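Local coordinates for protein putative aspartate aminotransferase (Thermus thermophilus, PDB 1IUG) that probably transfers amino groups between amino acids and 2-oxo acids with pyridoxal 5'-phosphate, as a class-V aminotransferase, at residues A[41-46]-A[53-58]; A[115-120]-A[144-149]; A[138-143]-A[174-179]; A[215-220]-A[226-231]. One frame throughout, in Å; residues are numbered along the deposited sequence.

In the fold
The chain has the fold of class-V pyridoxal-phosphate aminotransferases, and all four contacts lie in or around its seven-stranded mixed sheet. Contact 1 sits at the edge strand 52-57. Contact 4 touches it, with centres about 12 Å apart: Leu54 packs on Leu215 and Leu219. Contacts 2 and 3 share helix 140-150, and their centres are about 11 Å apart. Lys148 NZ lies 3.3 Å from Asp177 OD2, a long, weak ion pair. Contacts 1 and 3 reach the same sheet, with centres about 18 Å apart. Contact 4 reaches the active site of the second subunit: Thr230 OG1 makes a hydrogen bond to its pyridoxal-phosphate-bearing lysine, Lys185.

Contact 1. Residues A[41-46]-A[53-58]; sequences GLLREA and VLILTG
Leu43 and Arg44 of helix 30-47 pack against Val53 and Ile55 of strand 52-57. The strand is the edge of the seven-stranded mixed sheet in the class-V aminotransferase fold, counted within one chain. A short connection joins helix to strand. Their local axes come within 8.3 Å and make an angle of 120°. No hydrogen bond crosses between the two segments, and the contact is almost wholly hydrocarbon.

Leu43 is the main helix residue. Its CG lies anti to the carbonyl carbon (chi1 -76°), and the side chain extends over the strand. Leu43 CB rests on Val53 CG1 at 3.8 Å. Farther out, Leu43 CD1 reaches Ile55 CG1 at 4.0 Å and lies almost as near Ile55 CD1. The Leu43 and Ile55 side chains cross at about a right angle. Both also touch Phe195 on the neighbouring strand 193-198, and Leu243 of helix 233-246 packs on Leu43. The leucine is therefore buried between strand 52-57, strand 193-198 and helix 233-246.

Arg44 meets the strand mainly through its CA. Its guanidinium end leads away from the strand, and NE makes a weak hydrogen bond to Thr49 O. The two methyls of Val53 divide the work. CG1, anti to the backbone N (chi1 -176°), serves Leu43 CB. Val53 CG2 turns to the helix backbone, where it lies 3.8 Å from Arg44 CA and equally close to Leu43 O.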
loop_
_atom_site.group_PDB
_atom_site.type_symbol
_atom_site.label_atom_id
_atom_site.label_comp_id
_atom_site.label_asym_id
_atom_site.label_seq_id
_atom_site.Cartn_x
_atom_site.Cartn_y
_atom_site.Cartn_z
ATOM N N GLY A 41 -18.513 -5.886 1.758
ATOM C CA GLY A 41 -19.713 -6.114 2.543
ATOM C C GLY A 41 -19.499 -6.345 4.023
ATOM O O GLY A 41 -20.283 -5.866 4.844
ATOM N N LEU A 42 -18.453 -7.087 4.370
ATOM C CA LEU A 42 -18.151 -7.360 5.770
ATOM C C LEU A 42 -17.660 -6.104 6.508
ATOM O O LEU A 42 -18.030 -5.866 7.656
ATOM C CB LEU A 42 -17.131 -8.495 5.880
ATOM C CG LEU A 42 -17.644 -9.864 5.418
ATOM C CD1 LEU A 42 -16.505 -10.864 5.387
ATOM C CD2 LEU A 42 -18.768 -10.349 6.338
ATOM N N LEU A 43 -16.839 -5.301 5.842
ATOM C CA LEU A 43 -16.320 -4.067 6.434
ATOM C C LEU A 43 -17.475 -3.092 6.629
ATOM O O LEU A 43 -17.465 -2.251 7.528
ATOM C CB LEU A 43 -15.248 -3.461 5.526
ATOM C CG LEU A 43 -13.892 -4.171 5.581
ATOM C CD1 LEU A 43 -13.067 -3.872 4.342
ATOM C CD2 LEU A 43 -13.158 -3.751 6.845
ATOM N N ARG A 44 -18.471 -3.241 5.763
ATOM C CA ARG A 44 -19.699 -2.458 5.752
ATOM C C ARG A 44 -20.421 -2.703 7.077
ATOM O O ARG A 44 -20.837 -1.762 7.753
ATOM C CB ARG A 44 -20.531 -2.962 4.576
ATOM C CG ARG A 44 -20.989 -1.933 3.587
ATOM C CD ARG A 44 -21.902 -0.910 4.187
ATOM N NE ARG A 44 -23.266 -1.439 4.267
ATOM C CZ ARG A 44 -23.907 -2.062 3.275
ATOM N NH1 ARG A 44 -23.324 -2.255 2.095
ATOM N NH2 ARG A 44 -25.147 -2.493 3.463
ATOM N N GLU A 45 -20.540 -3.976 7.448
ATOM C CA GLU A 45 -21.178 -4.376 8.700
ATOM C C GLU A 45 -20.321 -3.957 9.889
ATOM O O GLU A 45 -20.837 -3.495 10.898
ATOM C CB GLU A 45 -21.354 -5.891 8.758
ATOM C CG GLU A 45 -22.336 -6.478 7.774
ATOM C CD GLU A 45 -22.450 -7.992 7.916
ATOM O OE1 GLU A 45 -22.347 -8.497 9.060
ATOM O OE2 GLU A 45 -22.633 -8.676 6.884
ATOM N N ALA A 46 -19.013 -4.158 9.770
ATOM C CA ALA A 46 -18.072 -3.811 10.829
ATOM C C ALA A 46 -18.134 -2.329 11.186
ATOM O O ALA A 46 -18.067 -1.972 12.361
ATOM C CB ALA A 46 -16.652 -4.205 10.426
ATOM N N VAL A 53 -17.580 1.202 1.897
ATOM C CA VAL A 53 -16.248 1.120 2.474
ATOM C C VAL A 53 -15.291 0.823 1.326
ATOM O O VAL A 53 -15.515 -0.103 0.540
ATOM C CB VAL A 53 -16.134 0.015 3.549
ATOM C CG1 VAL A 53 -14.747 0.057 4.188
ATOM C CG2 VAL A 53 -17.212 0.197 4.615
ATOM N N LEU A 54 -14.272 1.663 1.183
ATOM C CA LEU A 54 -13.282 1.488 0.129
ATOM C C LEU A 54 -11.991 0.883 0.684
ATOM O O LEU A 54 -11.524 1.271 1.759
ATOM C CB LEU A 54 -12.994 2.829 -0.550
ATOM C CG LEU A 54 -14.190 3.463 -1.269
ATOM C CD1 LEU A 54 -13.828 4.841 -1.785
ATOM C CD2 LEU A 54 -14.651 2.561 -2.404
ATOM N N ILE A 55 -11.456 -0.100 -0.035
ATOM C CA ILE A 55 -10.220 -0.772 0.346
ATOM C C ILE A 55 -9.059 -0.163 -0.436
ATOM O O ILE A 55 -9.043 -0.195 -1.670
ATOM C CB ILE A 55 -10.285 -2.276 0.039
ATOM C CG1 ILE A 55 -11.466 -2.911 0.781
ATOM C CG2 ILE A 55 -8.964 -2.951 0.406
ATOM C CD1 ILE A 55 -11.602 -4.397 0.554
ATOM N N LEU A 56 -8.098 0.403 0.288
ATOM C CA LEU A 56 -6.931 1.031 -0.332
ATOM C C LEU A 56 -5.666 0.265 0.014
ATOM O O LEU A 56 -5.506 -0.219 1.136
ATOM C CB LEU A 56 -6.784 2.475 0.151
ATOM C CG LEU A 56 -7.989 3.414 0.016
ATOM C CD1 LEU A 56 -7.601 4.783 0.535
ATOM C CD2 LEU A 56 -8.458 3.509 -1.425
ATOM N N THR A 57 -4.771 0.150 -0.957
ATOM C CA THR A 57 -3.516 -0.548 -0.740
ATOM C C THR A 57 -2.497 0.464 -0.230
ATOM O O THR A 57 -2.019 1.321 -0.973
ATOM C CB THR A 57 -3.045 -1.253 -2.030
ATOM O OG1 THR A 57 -4.007 -2.256 -2.384
ATOM C CG2 THR A 57 -1.688 -1.924 -1.823
ATOM N N GLY A 58 -2.236 0.391 1.069
ATOM C CA GLY A 58 -1.306 1.295 1.724
ATOM C C GLY A 58 -1.571 1.251 3.219
ATOM O O GLY A 58 -2.435 0.498 3.664
#

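Contact 2. Residues A[115-120]-A[144-149]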
loop_
_atom_site.group_PDB
_atom_site.type_symbol
_atom_site.label_atom_id
_atom_site.label_comp_id
_atom_site.label_asym_id
_atom_site.label_seq_id
_atom_site.Cartn_x
_atom_site.Cartn_y
_atom_site.Cartn_z
ATOM N N GLU A 115 -18.175 20.914 24.445
ATOM C CA GLU A 115 -18.332 22.365 24.468
ATOM C C GLU A 115 -17.202 23.074 23.723
ATOM O O GLU A 115 -17.375 24.197 23.247
ATOM C CB GLU A 115 -18.384 22.884 25.912
ATOM C CG GLU A 115 -19.222 22.047 26.867
ATOM C CD GLU A 115 -18.451 20.869 27.439
ATOM O OE1 GLU A 115 -17.403 21.102 28.085
ATOM O OE2 GLU A 115 -18.894 19.716 27.249
ATOM N N ASP A 116 -16.053 22.415 23.614
ATOM C CA ASP A 116 -14.906 23.002 22.930
ATOM C C ASP A 116 -15.041 23.018 21.412
ATOM O O ASP A 116 -14.462 23.877 20.745
ATOM C CB ASP A 116 -13.620 22.275 23.326
ATOM C CG ASP A 116 -13.310 22.388 24.810
ATOM O OD1 ASP A 116 -13.896 23.255 25.494
ATOM O OD2 ASP A 116 -12.469 21.604 25.297
ATOM N N VAL A 117 -15.791 22.063 20.867
ATOM C CA VAL A 117 -15.981 21.981 19.424
ATOM C C VAL A 117 -17.302 22.577 18.952
ATOM O O VAL A 117 -17.601 22.570 17.755
ATOM C CB VAL A 117 -15.847 20.526 18.909
ATOM C CG1 VAL A 117 -14.460 19.983 19.241
ATOM C CG2 VAL A 117 -16.941 19.634 19.504
ATOM N N ALA A 118 -18.096 23.089 19.890
ATOM C CA ALA A 118 -19.376 23.702 19.548
ATOM C C ALA A 118 -19.120 25.124 19.031
ATOM O O ALA A 118 -19.493 26.107 19.668
ATOM C CB ALA A 118 -20.300 23.718 20.771
ATOM N N LYS A 119 -18.445 25.204 17.886
ATOM C CA LYS A 119 -18.085 26.460 17.231
ATOM C C LYS A 119 -18.796 26.558 15.886
ATOM O O LYS A 119 -18.768 25.610 15.105
ATOM C CB LYS A 119 -16.596 26.472 16.883
ATOM C CG LYS A 119 -15.541 26.472 17.968
ATOM C CD LYS A 119 -15.621 27.667 18.882
ATOM C CE LYS A 119 -14.499 27.625 19.916
ATOM N NZ LYS A 119 -13.595 26.438 19.760
ATOM N N GLU A 120 -19.368 27.715 15.578
ATOM C CA GLU A 120 -20.025 27.896 14.287
ATOM C C GLU A 120 -19.002 28.459 13.297
ATOM O O GLU A 120 -18.066 29.154 13.697
ATOM C CB GLU A 120 -21.226 28.842 14.405
ATOM C CG GLU A 120 -20.897 30.201 15.007
ATOM C CD GLU A 120 -22.081 31.154 14.999
ATOM O OE1 GLU A 120 -23.211 30.721 15.320
ATOM O OE2 GLU A 120 -21.873 32.347 14.677
ATOM N N ALA A 144 -19.452 14.801 18.044
ATOM C CA ALA A 144 -20.074 14.934 16.731
ATOM C C ALA A 144 -21.361 15.758 16.712
ATOM O O ALA A 144 -21.518 16.629 15.850
ATOM C CB ALA A 144 -20.322 13.559 16.123
ATOM N N ARG A 145 -22.287 15.503 17.638
ATOM C CA ARG A 145 -23.522 16.278 17.607
ATOM C C ARG A 145 -23.420 17.693 18.168
ATOM O O ARG A 145 -24.200 18.563 17.790
ATOM C CB ARG A 145 -24.749 15.494 18.123
ATOM C CG ARG A 145 -25.111 15.575 19.593
ATOM C CD ARG A 145 -24.024 15.061 20.499
ATOM N NE ARG A 145 -24.534 14.826 21.851
ATOM C CZ ARG A 145 -25.206 13.739 22.222
ATOM N NH1 ARG A 145 -25.461 12.770 21.349
ATOM N NH2 ARG A 145 -25.603 13.612 23.479
ATOM N N ALA A 146 -22.416 17.938 19.008
ATOM C CA ALA A 146 -22.196 19.274 19.558
ATOM C C ALA A 146 -21.723 20.154 18.397
ATOM O O ALA A 146 -22.150 21.302 18.254
ATOM C CB ALA A 146 -21.145 19.233 20.655
ATOM N N PHE A 147 -20.874 19.580 17.544
ATOM C CA PHE A 147 -20.348 20.274 16.371
ATOM C C PHE A 147 -21.452 20.459 15.320
ATOM O O PHE A 147 -21.548 21.511 14.692
ATOM C CB PHE A 147 -19.180 19.476 15.774
ATOM C CG PHE A 147 -18.612 20.072 14.515
ATOM C CD1 PHE A 147 -17.713 21.137 14.576
ATOM C CD2 PHE A 147 -18.969 19.567 13.269
ATOM C CE1 PHE A 147 -17.177 21.689 13.412
ATOM C CE2 PHE A 147 -18.438 20.112 12.098
ATOM C CZ PHE A 147 -17.541 21.174 12.172
ATOM N N LYS A 148 -22.266 19.422 15.131
ATOM C CA LYS A 148 -23.371 19.440 14.170
ATOM C C LYS A 148 -24.445 20.482 14.516
ATOM O O LYS A 148 -25.102 21.020 13.622
ATOM C CB LYS A 148 -24.038 18.061 14.100
ATOM C CG LYS A 148 -23.345 16.995 13.251
ATOM C CD LYS A 148 -23.219 17.410 11.796
ATOM C CE LYS A 148 -22.553 16.328 10.932
ATOM N NZ LYS A 148 -22.171 15.090 11.660
ATOM N N GLU A 149 -24.656 20.720 15.809
ATOM C CA GLU A 149 -25.651 21.695 16.260
ATOM C C GLU A 149 -25.321 23.093 15.768
ATOM O O GLU A 149 -26.211 23.855 15.395
ATOM C CB GLU A 149 -25.749 21.719 17.788
ATOM C CG GLU A 149 -26.596 20.605 18.386
ATOM C CD GLU A 149 -26.765 20.724 19.898
ATOM O OE1 GLU A 149 -26.535 21.824 20.455
ATOM O OE2 GLU A 149 -27.141 19.708 20.528
#
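Phe147, Val117 and Ala146 carry most of this contact between loop segment 115-120 and helix 140-150. Phe147 presents its ring edge to the loop backbone. Phe147 CD1 lies 3.5 Å from Val117 O, and the oxygen sits in the plane of the ring. This places a carbonyl oxygen against the slightly positive C-H rim of the aromatic group. The ring gets there because CG is anti to the backbone N (chi1 177°). Leu125 of strand 124-128, Val156 of strand 155-159 and Tyr122 also pack on this phenylalanine.

Val117 uses one methyl for two partners. Val117 CG2 lies 4.4 Å from Ala146 CB and equally far from Phe147 CB, so it rests loosely across two adjacent helix residues. Val117 also touches Leu125. The contact thus joins the loop leading into strand 124-128 to the helix that packs on the parallel part of the seven-stranded sheet. This is the layered alpha/beta build of the class-V aminotransferase fold.

Ala146 points its methyl toward the loop, where Pro114 touches it as well. Ala146 O lies 3.9 Å from Ala118 CA and about as far from Ala118 CB. Ala118 is the centre of an inverse gamma turn. Just beyond it, Lys119 folds back within the loop, and Lys119 NZ donates a 2.9 Å hydrogen bond to Asp116 O. Asn151 ND2 bonds to both Lys119 O and Phe147 O, bridging the loop and the helix.

Contact 3. Residues A[138-143]-A[174-179]; sequences ADLPAL and MGVDAA
Leu140 and Pro141, at the start of helix 140-150, meet Met174 and Val176 in the run leading into strand 178-182. Apolar contacts dominate. Leu140 CD2 is the central atom. Leu140 CD2 lies 3.5 Å from Met174 CE, tighter than usual for two carbons, and 3.9 Å from Val176 CG2. The Leu140 and Val176 side chains cross at about a right angle. Met174 bends at its last torsion (chi3 -44°), which carries the methyl to the leucine. Its sulfur stays beside the proline ring, with Met174 SD 3.9 Å from Pro141 CG. The Pro141 and Met174 side chains run side by side and point the same way.

The polar contacts use backbone atoms. Pro141 CA directs its hydrogen at Met174 O, 3.4 Å away, with an angle of 166° at the hydrogen. This is a nearly straight C-H...O contact. A water donates to Pro141 O at 2.8 Å and also, weakly, to Met174 O.

Around these residues, Met160 packs on both Leu140 and Met174, and Leu127 of strand 124-128 covers Leu140. The contact thus ties the first turn of a helix to the entry of a central strand of the aminotransferase sheet. No direct conventional hydrogen bond links the two segments. The chemistry implies a join made mostly by apolar side-chain packing, with Met174 O met by a C-H group and by a weak bond from the water that Pro141 O holds.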
loop_
_atom_site.group_PDB
_atom_site.type_symbol
_atom_site.label_atom_id
_atom_site.label_comp_id
_atom_site.label_asym_id
_atom_site.label_seq_id
_atom_site.Cartn_x
_atom_site.Cartn_y
_atom_site.Cartn_z
ATOM N N ALA A 138 -11.894 9.127 22.825
ATOM C CA ALA A 138 -12.731 10.316 22.720
ATOM C C ALA A 138 -14.208 9.935 22.675
ATOM O O ALA A 138 -14.562 8.857 22.190
ATOM C CB ALA A 138 -12.357 11.116 21.478
ATOM N N ASP A 139 -15.061 10.815 23.196
ATOM C CA ASP A 139 -16.508 10.597 23.203
ATOM C C ASP A 139 -17.043 11.064 21.854
ATOM O O ASP A 139 -17.629 12.139 21.737
ATOM C CB ASP A 139 -17.160 11.394 24.337
ATOM C CG ASP A 139 -18.574 10.920 24.659
ATOM O OD1 ASP A 139 -19.206 10.237 23.819
ATOM O OD2 ASP A 139 -19.055 11.234 25.766
ATOM N N LEU A 140 -16.850 10.221 20.845
ATOM C CA LEU A 140 -17.247 10.505 19.475
ATOM C C LEU A 140 -18.674 11.005 19.234
ATOM O O LEU A 140 -18.857 12.054 18.617
ATOM C CB LEU A 140 -16.957 9.283 18.592
ATOM C CG LEU A 140 -16.240 9.518 17.263
ATOM C CD1 LEU A 140 -14.948 10.280 17.491
ATOM C CD2 LEU A 140 -15.950 8.180 16.612
ATOM N N PRO A 141 -19.700 10.276 19.720
ATOM C CA PRO A 141 -21.087 10.708 19.508
ATOM C C PRO A 141 -21.384 12.093 20.071
ATOM O O PRO A 141 -22.028 12.907 19.413
ATOM C CB PRO A 141 -21.899 9.634 20.237
ATOM C CG PRO A 141 -21.012 8.429 20.177
ATOM C CD PRO A 141 -19.669 9.021 20.493
ATOM N N ALA A 142 -20.900 12.349 21.285
ATOM C CA ALA A 142 -21.112 13.629 21.956
ATOM C C ALA A 142 -20.383 14.774 21.263
ATOM O O ALA A 142 -20.911 15.884 21.165
ATOM C CB ALA A 142 -20.693 13.538 23.421
ATOM N N LEU A 143 -19.171 14.505 20.784
ATOM C CA LEU A 143 -18.394 15.527 20.090
ATOM C C LEU A 143 -19.029 15.847 18.748
ATOM O O LEU A 143 -19.173 17.012 18.382
ATOM C CB LEU A 143 -16.958 15.054 19.882
ATOM C CG LEU A 143 -16.110 14.923 21.145
ATOM C CD1 LEU A 143 -14.787 14.272 20.805
ATOM C CD2 LEU A 143 -15.897 16.292 21.766
ATOM N N MET A 174 -23.482 7.399 14.990
ATOM C CA MET A 174 -22.694 8.145 15.970
ATOM C C MET A 174 -22.467 9.585 15.510
ATOM O O MET A 174 -21.727 10.337 16.145
ATOM C CB MET A 174 -21.341 7.468 16.231
ATOM C CG MET A 174 -21.429 6.089 16.873
ATOM S SD MET A 174 -19.891 5.573 17.706
ATOM C CE MET A 174 -18.677 6.042 16.537
ATOM N N GLY A 175 -23.112 9.964 14.408
ATOM C CA GLY A 175 -22.963 11.308 13.875
ATOM C C GLY A 175 -21.707 11.491 13.035
ATOM O O GLY A 175 -21.370 12.607 12.642
ATOM N N VAL A 176 -21.009 10.394 12.763
ATOM C CA VAL A 176 -19.784 10.442 11.969
ATOM C C VAL A 176 -20.087 10.227 10.489
ATOM O O VAL A 176 -20.782 9.283 10.120
ATOM C CB VAL A 176 -18.764 9.394 12.468
ATOM C CG1 VAL A 176 -17.496 9.440 11.632
ATOM C CG2 VAL A 176 -18.438 9.652 13.941
ATOM N N ASP A 177 -19.574 11.116 9.646
ATOM C CA ASP A 177 -19.807 11.022 8.207
ATOM C C ASP A 177 -18.813 10.131 7.474
ATOM O O ASP A 177 -19.171 9.456 6.511
ATOM C CB ASP A 177 -19.821 12.418 7.585
ATOM C CG ASP A 177 -20.882 13.307 8.197
ATOM O OD1 ASP A 177 -22.074 13.028 7.974
ATOM O OD2 ASP A 177 -20.527 14.263 8.921
ATOM N N ALA A 178 -17.570 10.119 7.942
ATOM C CA ALA A 178 -16.534 9.306 7.313
ATOM C C ALA A 178 -15.510 8.851 8.338
ATOM O O ALA A 178 -15.259 9.533 9.333
ATOM C CB ALA A 178 -15.854 10.087 6.188
ATOM N N ALA A 179 -14.903 7.700 8.077
ATOM C CA ALA A 179 -13.916 7.149 8.989
ATOM C C ALA A 179 -12.806 6.412 8.249
ATOM O O ALA A 179 -12.988 5.958 7.120
ATOM C CB ALA A 179 -14.594 6.217 9.987
HETATM O O HOH W 1 -23.972 12.112 17.490
#

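Contact 4. Residues A[215-220]-A[226-231]; sequences LARELK and ESAWTP
The backbones of helix 215-222 and the following loop come closest at Glu218 and Ala228, whose CA atoms are 5.2 Å apart. Ala228 N donates a straight hydrogen bond to Glu218 OE1 (3.0 Å, 173°), meeting it from above the carboxylate plane. Gln222 NE2 bonds to the same oxygen. A water donates to Glu218 OE2 at 2.8 Å and accepts from Trp229 N. Ala228 CB packs 3.5 Å from Glu218 OE2 and lies over the centre of one face of the Trp229 ring.

The bent Arg217 side chain crosses that of Trp229 at about a right angle. Trp229 CH2 lies over one guanidinium face, 3.7 Å from Arg217 CZ, with the two planes 51° apart. Tyr212 stacks on the indole, and Tyr212 O accepts from Trp229 NE1.

With an alanine in place of Glu218, Ala228 N and Gln222 NE2 would probably lose their shared acceptor, and the water its link from the helix to Trp229 N. Trp229 packs on the pyridoxal-phosphate-bearing lysine of the second subunit. The chemistry is consistent with a buried carboxylate, bound by two N-H donors and a water, tying the helix to a loop that borders the partner's cofactor.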
loop_
_atom_site.group_PDB
_atom_site.type_symbol
_atom_site.label_atom_id
_atom_site.label_comp_id
_atom_site.label_asym_id
_atom_site.label_seq_id
_atom_site.Cartn_x
_atom_site.Cartn_y
_atom_site.Cartn_z
ATOM N N LEU A 215 -10.969 8.981 -4.638
ATOM C CA LEU A 215 -12.014 8.057 -4.210
ATOM C C LEU A 215 -13.146 7.860 -5.214
ATOM O O LEU A 215 -13.822 6.832 -5.186
ATOM C CB LEU A 215 -12.552 8.459 -2.833
ATOM C CG LEU A 215 -11.853 7.827 -1.614
ATOM C CD1 LEU A 215 -10.363 7.635 -1.842
ATOM C CD2 LEU A 215 -12.112 8.657 -0.374
ATOM N N ALA A 216 -13.324 8.818 -6.121
ATOM C CA ALA A 216 -14.364 8.718 -7.144
ATOM C C ALA A 216 -14.132 7.523 -8.061
ATOM O O ALA A 216 -15.064 6.749 -8.304
ATOM C CB ALA A 216 -14.459 9.996 -7.960
ATOM N N ARG A 217 -12.928 7.353 -8.607
ATOM C CA ARG A 217 -12.795 6.169 -9.440
ATOM C C ARG A 217 -12.538 4.844 -8.740
ATOM O O ARG A 217 -12.719 3.785 -9.329
ATOM C CB ARG A 217 -12.118 6.375 -10.816
ATOM C CG ARG A 217 -10.809 5.656 -11.203
ATOM C CD ARG A 217 -9.580 5.986 -10.414
ATOM N NE ARG A 217 -8.675 6.655 -11.358
ATOM C CZ ARG A 217 -7.970 7.755 -11.104
ATOM N NH1 ARG A 217 -8.019 8.333 -9.914
ATOM N NH2 ARG A 217 -7.304 8.348 -12.080
ATOM N N GLU A 218 -12.232 4.909 -7.447
ATOM C CA GLU A 218 -12.074 3.694 -6.656
ATOM C C GLU A 218 -13.508 3.225 -6.387
ATOM O O GLU A 218 -13.817 2.050 -6.542
ATOM C CB GLU A 218 -11.361 3.961 -5.323
ATOM C CG GLU A 218 -9.841 3.985 -5.396
ATOM C CD GLU A 218 -9.204 2.616 -5.640
ATOM O OE1 GLU A 218 -9.917 1.625 -5.923
ATOM O OE2 GLU A 218 -7.960 2.535 -5.550
ATOM N N LEU A 219 -14.387 4.171 -6.039
ATOM C CA LEU A 219 -15.801 3.875 -5.762
ATOM C C LEU A 219 -16.432 3.248 -6.998
ATOM O O LEU A 219 -17.076 2.206 -6.917
ATOM C CB LEU A 219 -16.550 5.159 -5.383
ATOM C CG LEU A 219 -17.942 5.103 -4.733
ATOM C CD1 LEU A 219 -19.014 4.758 -5.744
ATOM C CD2 LEU A 219 -17.950 4.127 -3.569
ATOM N N LYS A 220 -16.206 3.888 -8.138
ATOM C CA LYS A 220 -16.704 3.440 -9.437
ATOM C C LYS A 220 -16.295 1.977 -9.659
ATOM O O LYS A 220 -17.131 1.136 -9.998
ATOM C CB LYS A 220 -16.101 4.360 -10.515
ATOM C CG LYS A 220 -16.624 4.286 -11.958
ATOM C CD LYS A 220 -16.450 2.927 -12.625
ATOM C CE LYS A 220 -16.962 2.921 -14.072
ATOM N NZ LYS A 220 -17.508 4.238 -14.529
ATOM N N GLU A 226 -13.982 -4.484 -8.240
ATOM C CA GLU A 226 -12.669 -4.204 -8.814
ATOM C C GLU A 226 -12.031 -3.132 -7.945
ATOM O O GLU A 226 -12.534 -2.798 -6.874
ATOM C CB GLU A 226 -12.798 -3.629 -10.229
ATOM C CG GLU A 226 -13.941 -4.166 -11.069
ATOM C CD GLU A 226 -13.576 -5.394 -11.875
ATOM O OE1 GLU A 226 -12.388 -5.789 -11.884
ATOM O OE2 GLU A 226 -14.489 -5.959 -12.515
ATOM N N SER A 227 -10.925 -2.586 -8.430
ATOM C CA SER A 227 -10.208 -1.512 -7.755
ATOM C C SER A 227 -9.522 -0.729 -8.869
ATOM O O SER A 227 -9.381 -1.233 -9.989
ATOM C CB SER A 227 -9.196 -2.054 -6.733
ATOM O OG SER A 227 -8.258 -2.928 -7.332
ATOM N N ALA A 228 -9.165 0.519 -8.588
ATOM C CA ALA A 228 -8.522 1.362 -9.588
ATOM C C ALA A 228 -7.225 0.739 -10.097
ATOM O O ALA A 228 -7.002 0.669 -11.303
ATOM C CB ALA A 228 -8.260 2.746 -9.021
ATOM N N TRP A 229 -6.393 0.260 -9.176
ATOM C CA TRP A 229 -5.108 -0.354 -9.524
ATOM C C TRP A 229 -5.079 -1.773 -8.956
ATOM O O TRP A 229 -6.099 -2.266 -8.474
ATOM C CB TRP A 229 -3.954 0.470 -8.930
ATOM C CG TRP A 229 -4.309 1.910 -8.676
ATOM C CD1 TRP A 229 -4.485 2.510 -7.457
ATOM C CD2 TRP A 229 -4.590 2.914 -9.661
ATOM N NE1 TRP A 229 -4.863 3.820 -7.625
ATOM C CE2 TRP A 229 -4.934 4.095 -8.965
ATOM C CE3 TRP A 229 -4.582 2.928 -11.064
ATOM C CZ2 TRP A 229 -5.272 5.283 -9.627
ATOM C CZ3 TRP A 229 -4.918 4.111 -11.722
ATOM C CH2 TRP A 229 -5.257 5.270 -11.001
ATOM N N THR A 230 -3.928 -2.437 -9.013
ATOM C CA THR A 230 -3.834 -3.786 -8.472
ATOM C C THR A 230 -3.902 -3.700 -6.955
ATOM O O THR A 230 -3.148 -2.952 -6.329
ATOM C CB THR A 230 -2.529 -4.483 -8.880
ATOM O OG1 THR A 230 -2.378 -4.411 -10.300
ATOM C CG2 THR A 230 -2.559 -5.952 -8.464
ATOM N N PRO A 231 -4.863 -4.409 -6.347
ATOM C CA PRO A 231 -5.000 -4.382 -4.889
ATOM C C PRO A 231 -4.172 -5.490 -4.245
ATOM O O PRO A 231 -3.823 -6.475 -4.906
ATOM C CB PRO A 231 -6.486 -4.655 -4.703
ATOM C CG PRO A 231 -6.735 -5.711 -5.757
ATOM C CD PRO A 231 -5.954 -5.185 -6.969
HETATM O O HOH W 2 -6.818 0.093 -6.144
#